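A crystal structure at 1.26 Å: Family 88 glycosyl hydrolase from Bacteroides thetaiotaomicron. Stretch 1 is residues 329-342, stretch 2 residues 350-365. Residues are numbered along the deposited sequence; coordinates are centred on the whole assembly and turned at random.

Stretch 1, residues 329-342: LQPDGKIGYVQPIG
Stretch 2, residues 350-365: VVDANSTSNFGVGAFL

Stretch 1 has no regular helix or strand. It leaves a helix at Leu329, makes a type I turn from Gln330 to Gly333, and continues extended for much of its length. Stretch 2 is a loop up to Ser357 and a helix from Asn358 onward. The backbones come closest at Tyr337 and Ala353, with CA atoms 4.5 Å apart; Gly336 and Asn354 follow at 4.9 Å. Sequence numbers rise on one stretch as they fall on the other at this point. The contact buries 968 Å², both sides summed.

Val351 (phi/psi -71/146, chi1 t) points toward stretch 1. Its CG1 lies 3.6 Å from Val338 O, and its carbonyl O is 3.6 Å from Tyr337 CD1.

Asp352 opens a type I turn that ends at Ser355, closed by Ser355 N to Asp352 O at 3.0 Å. Its side chain (chi1 t) turns back on the turn, and OD1 accepts from Asn354 N at 2.8 Å. Asp352 O also takes a weak hydrogen bond from Tyr337 N at 3.5 Å.

Ala353 (-56/-31) lies against Tyr337. Tyr337 has phi/psi 58/31, chi1 m and chi2 -79°. Its CA-to-CB bond points away, yet the ring comes back to the loop. Ala353 CA sits 3.5 Å from the ring centroid, 8° off the normal, a CH-pi contact; Ala353 CB is 3.4 Å from Tyr337 CZ. Ala353 O accepts from Tyr337 N at 3.2 Å. Gly336 CA is also 3.2 Å from Ala353 O. An ideal CB on Gly336 would fall 2.0 Å from that oxygen, so the close approach leaves no room for a side chain.

Asn354 (-95/13, chi1 m, chi2 -41°) holds two side chains of stretch 1. Gln330 NE2 donates to Asn354 OD1 at 2.9 Å. Lys334, with all four chi angles t, reaches Asn354 O through NZ at 2.9 Å, a weak bond. Water 1 joins Gln330 NE2 (2.8 Å) to Ala353 O (3.0 Å).

Ser355 (-83/120, chi1 t) pairs twice with Val338. Val338 N donates to Ser355 O at 2.9 Å, and Ser355 OG donates to Val338 O at 2.6 Å.

Thr356 (-125/169, chi1 t) donates from OG1 to Ile335 O at 2.7 Å. Water 2 accepts from Ile335 N (3.0 Å) and donates to Thr356 OG1 (2.7 Å).

Ser357 (-161/163, chi1 p) caps the helix: its OG accepts from Gly360 N at 3.0 Å. Val338 CG1 approaches Ser357 OG to 3.4 Å.

Phe359 (chi1 p, chi2 86°) packs its CE1 3.7 Å from Val338 CG1 and its CE2 3.8 Å from Ile341 CG1. Gln339 O lies at the ring edge, 3.6 Å from Phe359 CZ.

Gly360 faces Val338. An ideal CB would clash with Val338 CG2 at 2.6 Å.

Phe364 (chi1 t, chi2 -80°) points toward stretch 1. Ile335 (chi1 m, chi2 m) sets CD1 over one face of its ring, 3.5 Å from the centroid and 8° off the normal.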

ATOM      1  N   LEU A 329      17.065   5.069   4.848  1.00  9.07           N
ATOM      2  CA  LEU A 329      17.468   4.113   5.863  1.00  9.03           C
ATOM      3  C   LEU A 329      18.565   4.659   6.745  1.00  9.36           C
ATOM      4  O   LEU A 329      19.548   5.168   6.269  1.00 11.53           O
ATOM      5  CB  LEU A 329      17.983   2.864   5.173  1.00  9.28           C
ATOM      6  CG  LEU A 329      18.564   1.743   6.047  1.00 10.39           C
ATOM      7  CD1 LEU A 329      17.495   1.141   6.947  1.00 10.17           C
ATOM      8  CD2 LEU A 329      19.157   0.694   5.128  1.00 11.23           C
ATOM      9  N   GLN A 330      18.384   4.528   8.048  1.00  9.60           N
ATOM     10  CA  GLN A 330      19.400   4.904   9.043  1.00 10.61           C
ATOM     11  C   GLN A 330      20.070   3.645   9.534  1.00 10.00           C
ATOM     12  O   GLN A 330      19.485   2.549   9.454  1.00 10.63           O
ATOM     13  CB  GLN A 330      18.750   5.662  10.201  1.00 12.39           C
ATOM     14  CG  GLN A 330      17.934   6.855   9.659  1.00 16.13           C
ATOM     15  CD  GLN A 330      17.531   7.901  10.640  1.00 20.68           C
ATOM     16  OE1 GLN A 330      17.803   7.778  11.820  1.00 28.60           O
ATOM     17  NE2 GLN A 330      16.873   8.976  10.141  1.00 23.49           N
ATOM     18  N   PRO A 331      21.300   3.752  10.028  1.00  9.99           N
ATOM     19  CA  PRO A 331      22.068   2.548  10.333  1.00 10.29           C
ATOM     20  C   PRO A 331      21.569   1.704  11.476  1.00 11.87           C
ATOM     21  O   PRO A 331      21.977   0.564  11.589  1.00 14.36           O
ATOM     22  CB  PRO A 331      23.488   3.088  10.554  1.00 12.74           C
ATOM     23  CG  PRO A 331      23.336   4.536  10.798  1.00 12.75           C
ATOM     24  CD  PRO A 331      22.143   4.958  10.042  1.00 11.53           C
ATOM     25  N   ASP A 332      20.665   2.218  12.290  1.00 11.13           N
ATOM     26  CA  ASP A 332      20.040   1.372  13.304  1.00 12.40           C
ATOM     27  C   ASP A 332      18.759   0.686  12.839  1.00 12.00           C
ATOM     28  O   ASP A 332      18.154  -0.048  13.588  1.00 12.79           O
ATOM     29  CB  ASP A 332      19.766   2.139  14.586  1.00 14.91           C
ATOM     30  CG  ASP A 332      18.908   3.362  14.387  1.00 16.06           C
ATOM     31  OD1 ASP A 332      18.503   3.669  13.224  1.00 16.11           O
ATOM     32  OD2 ASP A 332      18.651   4.053  15.393  1.00 21.00           O
ATOM     33  N   GLY A 333      18.342   0.942  11.599  1.00  9.71           N
ATOM     34  CA  GLY A 333      17.136   0.378  11.061  1.00  9.46           C
ATOM     35  C   GLY A 333      15.933   1.312  11.007  1.00  9.64           C
ATOM     36  O   GLY A 333      14.919   0.955  10.439  1.00  9.81           O
ATOM     37  N   LYS A 334      16.060   2.528  11.521  1.00  9.13           N
ATOM     38  CA  LYS A 334      14.982   3.506  11.399  1.00  8.98           C
ATOM     39  C   LYS A 334      14.822   3.923   9.938  1.00  9.02           C
ATOM     40  O   LYS A 334      15.795   4.092   9.212  1.00  9.17           O
ATOM     41  CB  LYS A 334      15.292   4.705  12.295  1.00 11.09           C
ATOM     42  CG  LYS A 334      14.180   5.712  12.339  1.00 14.49           C
ATOM     43  CD  LYS A 334      14.467   6.802  13.378  1.00 18.84           C
ATOM     44  CE  LYS A 334      13.347   7.805  13.430  1.00 22.05           C
ATOM     45  NZ  LYS A 334      13.608   8.814  14.495  1.00 27.83           N
ATOM     46  N   ILE A 335      13.579   4.055   9.500  1.00  8.27           N
ATOM     47  CA  ILE A 335      13.242   4.551   8.160  1.00  8.73           C
ATOM     48  C   ILE A 335      12.790   5.984   8.279  1.00  8.73           C
ATOM     49  O   ILE A 335      11.746   6.271   8.827  1.00 10.96           O
ATOM     50  CB  ILE A 335      12.120   3.709   7.540  1.00  9.29           C
ATOM     51  CG1 ILE A 335      12.521   2.222   7.460  1.00  9.97           C
ATOM     52  CG2 ILE A 335      11.712   4.260   6.175  1.00  9.74           C
ATOM     53  CD1 ILE A 335      13.861   1.990   6.792  1.00 10.17           C
ATOM     54  N   GLY A 336      13.589   6.904   7.733  1.00  8.22           N
ATOM     55  CA  GLY A 336      13.301   8.322   7.810  1.00  8.14           C
ATOM     56  C   GLY A 336      12.677   8.931   6.585  1.00  7.13           C
ATOM     57  O   GLY A 336      12.386   8.230   5.622  1.00  8.22           O
ATOM     58  N   TYR A 337      12.482  10.252   6.626  1.00  7.17           N
ATOM     59  CA  TYR A 337      11.866  11.051   5.572  1.00  7.36           C
ATOM     60  C   TYR A 337      10.450  10.586   5.229  1.00  6.84           C
ATOM     61  O   TYR A 337       9.982  10.792   4.104  1.00  7.71           O
ATOM     62  CB  TYR A 337      12.748  11.177   4.329  1.00  8.33           C
ATOM     63  CG  TYR A 337      13.992  11.981   4.508  1.00 10.36           C
ATOM     64  CD1 TYR A 337      13.951  13.365   4.489  1.00 12.05           C
ATOM     65  CD2 TYR A 337      15.202  11.362   4.632  1.00 13.51           C
ATOM     66  CE1 TYR A 337      15.083  14.121   4.595  1.00 17.00           C
ATOM     67  CE2 TYR A 337      16.367  12.110   4.765  1.00 15.51           C
ATOM     68  CZ  TYR A 337      16.326  13.502   4.738  1.00 15.42           C
ATOM     69  OH  TYR A 337      17.465  14.216   4.834  1.00 24.65           O
ATOM     70  N   VAL A 338       9.738  10.041   6.207  1.00  6.98           N
ATOM     71  CA  VAL A 338       8.361   9.666   5.985  1.00  7.53           C
ATOM     72  C   VAL A 338       7.453  10.878   6.229  1.00  7.72           C
ATOM     73  O   VAL A 338       7.473  11.472   7.300  1.00  8.70           O
ATOM     74  CB  VAL A 338       7.936   8.492   6.860  1.00  8.11           C
ATOM     75  CG1 VAL A 338       6.460   8.143   6.644  1.00  9.75           C
ATOM     76  CG2 VAL A 338       8.821   7.292   6.601  1.00  7.79           C
ATOM     77  N   GLN A 339       6.655  11.265   5.244  1.00  7.40           N
ATOM     78  CA  GLN A 339       5.711  12.381   5.436  1.00  8.35           C
ATOM     79  C   GLN A 339       4.719  11.995   6.551  1.00  7.76           C
ATOM     80  O   GLN A 339       4.026  11.007   6.429  1.00  9.34           O
ATOM     81  CB  GLN A 339       4.951  12.649   4.166  1.00  8.63           C
ATOM     82  CG  GLN A 339       3.939  13.789   4.243  1.00  8.88           C
ATOM     83  CD  GLN A 339       3.216  13.995   2.916  1.00 10.03           C
ATOM     84  OE1 GLN A 339       3.164  13.120   2.079  1.00 11.16           O
ATOM     85  NE2 GLN A 339       2.689  15.175   2.725  1.00 12.82           N
ATOM     86  N   PRO A 340       4.654  12.788   7.644  1.00  9.09           N
ATOM     87  CA  PRO A 340       3.817  12.418   8.773  1.00  9.73           C
ATOM     88  C   PRO A 340       2.332  12.677   8.547  1.00  9.64           C
ATOM     89  O   PRO A 340       1.978  13.603   7.821  1.00  9.93           O
ATOM     90  CB  PRO A 340       4.337  13.332   9.883  1.00 12.86           C
ATOM     91  CG  PRO A 340       4.963  14.461   9.216  1.00 16.31           C
ATOM     92  CD  PRO A 340       5.492  13.977   7.922  1.00 11.14           C
ATOM     93  N   ILE A 341       1.494  11.883   9.198  1.00  9.56           N
ATOM     94  CA  ILE A 341       0.043  12.076   9.126  1.00 11.46           C
ATOM     95  C   ILE A 341      -0.337  13.492   9.493  1.00 13.17           C
ATOM     96  O   ILE A 341      -1.147  14.130   8.808  1.00 15.94           O
ATOM     97  CB  ILE A 341      -0.714  11.051   9.999  1.00 11.46           C
ATOM     98  CG1 ILE A 341      -0.532   9.654   9.407  1.00 12.37           C
ATOM     99  CG2 ILE A 341      -2.192  11.415  10.141  1.00 13.13           C
ATOM    100  CD1 ILE A 341      -0.866   8.529  10.388  1.00 14.43           C
ATOM    101  N   GLY A 342       0.236  14.006  10.540  1.00 13.25           N
ATOM    102  CA  GLY A 342      -0.199  15.381  10.937  1.00 13.16           C
ATOM    103  C   GLY A 342       0.482  16.549  10.254  1.00 12.11           C
ATOM    104  O   GLY A 342       0.405  17.673  10.723  1.00 14.05           O
ATOM    105  N   VAL A 350      11.292  21.033   3.954  1.00  8.81           N
ATOM    106  CA  VAL A 350      11.482  19.622   3.714  1.00  9.02           C
ATOM    107  C   VAL A 350      10.871  18.763   4.809  1.00  9.33           C
ATOM    108  O   VAL A 350      10.603  19.254   5.903  1.00 10.91           O
ATOM    109  CB  VAL A 350      12.953  19.313   3.500  1.00 11.18           C
ATOM    110  CG1 VAL A 350      13.541  20.082   2.312  1.00 12.63           C
ATOM    111  CG2 VAL A 350      13.774  19.501   4.749  1.00 13.95           C
ATOM    112  N   VAL A 351      10.705  17.486   4.528  1.00  8.70           N
ATOM    113  CA  VAL A 351      10.271  16.494   5.534  1.00  8.95           C
ATOM    114  C   VAL A 351      11.395  16.266   6.518  1.00  9.69           C
ATOM    115  O   VAL A 351      12.566  16.255   6.151  1.00 10.60           O
ATOM    116  CB  VAL A 351       9.864  15.186   4.825  1.00  9.52           C
ATOM    117  CG1 VAL A 351       9.490  14.122   5.837  1.00  9.51           C
ATOM    118  CG2 VAL A 351       8.728  15.433   3.876  1.00 11.82           C
ATOM    119  N   ASP A 352      11.046  16.029   7.766  1.00  9.95           N
ATOM    120  CA  ASP A 352      12.013  15.669   8.797  1.00 11.24           C
ATOM    121  C   ASP A 352      12.724  14.369   8.428  1.00  9.97           C
ATOM    122  O   ASP A 352      12.090  13.311   8.209  1.00 10.36           O
ATOM    123  CB  ASP A 352      11.235  15.513  10.101  1.00 13.53           C
ATOM    124  CG  ASP A 352      12.068  14.989  11.275  1.00 15.44           C
ATOM    125  OD1 ASP A 352      13.323  14.985  11.236  1.00 16.52           O
ATOM    126  OD2 ASP A 352      11.420  14.606  12.291  1.00 19.61           O
ATOM    127  N   ALA A 353      14.048  14.434   8.359  1.00 11.28           N
ATOM    128  CA  ALA A 353      14.852  13.249   8.109  1.00 11.42           C
ATOM    129  C   ALA A 353      14.610  12.115   9.093  1.00 11.49           C
ATOM    130  O   ALA A 353      14.774  10.964   8.755  1.00 13.27           O
ATOM    131  CB  ALA A 353      16.332  13.612   8.103  1.00 15.04           C
ATOM    132  N   ASN A 354      14.266  12.477  10.312  1.00 10.91           N
ATOM    133  CA  ASN A 354      14.033  11.525  11.391  1.00 10.94           C
ATOM    134  C   ASN A 354      12.585  11.138  11.587  1.00 10.78           C
ATOM    135  O   ASN A 354      12.231  10.493  12.562  1.00 14.20           O
ATOM    136  CB  ASN A 354      14.675  12.055  12.669  1.00 13.25           C
ATOM    137  CG  ASN A 354      16.178  12.122  12.549  1.00 17.04           C
ATOM    138  OD1 ASN A 354      16.798  11.212  11.990  1.00 24.96           O
ATOM    139  ND2 ASN A 354      16.759  13.207  13.006  1.00 23.47           N
ATOM    140  N   SER A 355      11.748  11.482  10.615  1.00 10.98           N
ATOM    141  CA  SER A 355      10.362  11.133  10.656  1.00 10.77           C
ATOM    142  C   SER A 355      10.153   9.737  10.154  1.00  8.47           C
ATOM    143  O   SER A 355      10.444   9.434   8.977  1.00  9.34           O
ATOM    144  CB  SER A 355       9.543  12.074   9.781  1.00 11.72           C
ATOM    145  OG  SER A 355       8.194  11.696   9.813  1.00 12.28           O
ATOM    146  N   THR A 356       9.608   8.878  11.029  1.00  9.88           N
ATOM    147  CA  THR A 356       9.248   7.520  10.662  1.00 10.18           C
ATOM    148  C   THR A 356       7.806   7.259  10.990  1.00  9.11           C
ATOM    149  O   THR A 356       7.168   8.057  11.712  1.00 12.63           O
ATOM    150  CB  THR A 356      10.130   6.445  11.325  1.00 12.49           C
ATOM    151  OG1 THR A 356      10.033   5.202  10.584  1.00 12.20           O
ATOM    152  CG2 THR A 356       9.778   6.189  12.791  1.00 13.69           C
ATOM    153  N   SER A 357       7.291   6.151  10.503  1.00  9.24           N
ATOM    154  CA  SER A 357       5.942   5.751  10.890  1.00  8.34           C
ATOM    155  C   SER A 357       5.779   4.271  10.589  1.00  7.69           C
ATOM    156  O   SER A 357       6.460   3.687   9.771  1.00  9.00           O
ATOM    157  CB  SER A 357       4.869   6.496  10.125  1.00 10.02           C
ATOM    158  OG  SER A 357       4.908   6.068   8.778  1.00 11.28           O
ATOM    159  N   ASN A 358       4.758   3.712  11.214  1.00  7.79           N
ATOM    160  CA  ASN A 358       4.302   2.370  10.948  1.00  8.83           C
ATOM    161  C   ASN A 358       4.101   2.101   9.454  1.00  7.68           C
ATOM    162  O   ASN A 358       4.665   1.148   8.918  1.00  8.01           O
ATOM    163  CB  ASN A 358       3.018   2.060  11.768  1.00  9.45           C
ATOM    164  CG  ASN A 358       1.993   3.208  11.797  1.00  9.00           C
ATOM    165  OD1 ASN A 358       1.957   4.094  10.960  1.00  9.52           O
ATOM    166  ND2 ASN A 358       1.121   3.146  12.807  1.00 10.46           N
ATOM    167  N   PHE A 359       3.324   2.950   8.774  1.00  7.68           N
ATOM    168  CA  PHE A 359       3.023   2.713   7.365  1.00  8.25           C
ATOM    169  C   PHE A 359       4.258   2.908   6.492  1.00  8.12           C
ATOM    170  O   PHE A 359       4.392   2.243   5.469  1.00  9.09           O
ATOM    171  CB  PHE A 359       1.845   3.571   6.891  1.00  8.37           C
ATOM    172  CG  PHE A 359       2.102   5.057   6.922  1.00  8.77           C
ATOM    173  CD1 PHE A 359       2.715   5.687   5.862  1.00 10.04           C
ATOM    174  CD2 PHE A 359       1.711   5.830   8.010  1.00  9.24           C
ATOM    175  CE1 PHE A 359       2.980   7.039   5.921  1.00 10.50           C
ATOM    176  CE2 PHE A 359       1.984   7.198   8.054  1.00 10.10           C
ATOM    177  CZ  PHE A 359       2.611   7.791   7.000  1.00 10.96           C
ATOM    178  N   GLY A 360       5.172   3.792   6.890  1.00  7.79           N
ATOM    179  CA  GLY A 360       6.408   4.010   6.131  1.00  8.11           C
ATOM    180  C   GLY A 360       7.310   2.800   6.212  1.00  7.50           C
ATOM    181  O   GLY A 360       7.942   2.401   5.235  1.00  8.24           O
ATOM    182  N   VAL A 361       7.412   2.224   7.398  1.00  7.35           N
ATOM    183  CA  VAL A 361       8.182   0.986   7.571  1.00  7.38           C
ATOM    184  C   VAL A 361       7.539  -0.120   6.760  1.00  6.66           C
ATOM    185  O   VAL A 361       8.240  -0.890   6.081  1.00  7.63           O
ATOM    186  CB  VAL A 361       8.289   0.609   9.063  1.00  8.44           C
ATOM    187  CG1 VAL A 361       8.818  -0.805   9.271  1.00  9.16           C
ATOM    188  CG2 VAL A 361       9.117   1.656   9.816  1.00  9.56           C
ATOM    189  N   GLY A 362       6.208  -0.218   6.814  1.00  7.26           N
ATOM    190  CA  GLY A 362       5.533  -1.215   5.998  1.00  6.93           C
ATOM    191  C   GLY A 362       5.871  -1.089   4.514  1.00  6.70           C
ATOM    192  O   GLY A 362       6.191  -2.087   3.853  1.00  7.48           O
ATOM    193  N   ALA A 363       5.795   0.131   3.985  1.00  6.59           N
ATOM    194  CA  ALA A 363       6.120   0.366   2.588  1.00  6.89           C
ATOM    195  C   ALA A 363       7.564   0.000   2.255  1.00  6.37           C
ATOM    196  O   ALA A 363       7.849  -0.609   1.212  1.00  7.04           O
ATOM    197  CB  ALA A 363       5.844   1.830   2.238  1.00  8.01           C
ATOM    198  N   PHE A 364       8.479   0.395   3.157  1.00  6.20           N
ATOM    199  CA  PHE A 364       9.886   0.079   2.969  1.00  6.08           C
ATOM    200  C   PHE A 364      10.086  -1.438   2.901  1.00  6.87           C
ATOM    201  O   PHE A 364      10.832  -1.953   2.058  1.00  7.29           O
ATOM    202  CB  PHE A 364      10.720   0.719   4.081  1.00  6.72           C
ATOM    203  CG  PHE A 364      12.193   0.570   3.876  1.00  8.24           C
ATOM    204  CD1 PHE A 364      12.841  -0.624   4.200  1.00  9.27           C
ATOM    205  CD2 PHE A 364      12.927   1.619   3.353  1.00  9.82           C
ATOM    206  CE1 PHE A 364      14.193  -0.745   3.960  1.00 10.55           C
ATOM    207  CE2 PHE A 364      14.274   1.501   3.145  1.00 12.06           C
ATOM    208  CZ  PHE A 364      14.887   0.313   3.444  1.00 12.45           C
ATOM    209  N   LEU A 365       9.456  -2.169   3.821  1.00  6.62           N
ATOM    210  CA  LEU A 365       9.566  -3.616   3.823  1.00  7.17           C
ATOM    211  C   LEU A 365       9.052  -4.229   2.541  1.00  6.86           C
ATOM    212  O   LEU A 365       9.672  -5.145   1.994  1.00  7.54           O
ATOM    213  CB  LEU A 365       8.834  -4.212   5.013  1.00  7.44           C
ATOM    214  CG  LEU A 365       9.483  -3.934   6.377  1.00  7.88           C
ATOM    215  CD1 LEU A 365       8.550  -4.378   7.485  1.00  8.89           C
ATOM    216  CD2 LEU A 365      10.813  -4.626   6.533  1.00 10.10           C
TER
HETATM  217  O   HOH W   1      16.895   9.289   7.392  1.00 21.34           O
HETATM  218  O   HOH W   2      11.582   3.165  11.514  1.00 12.92           O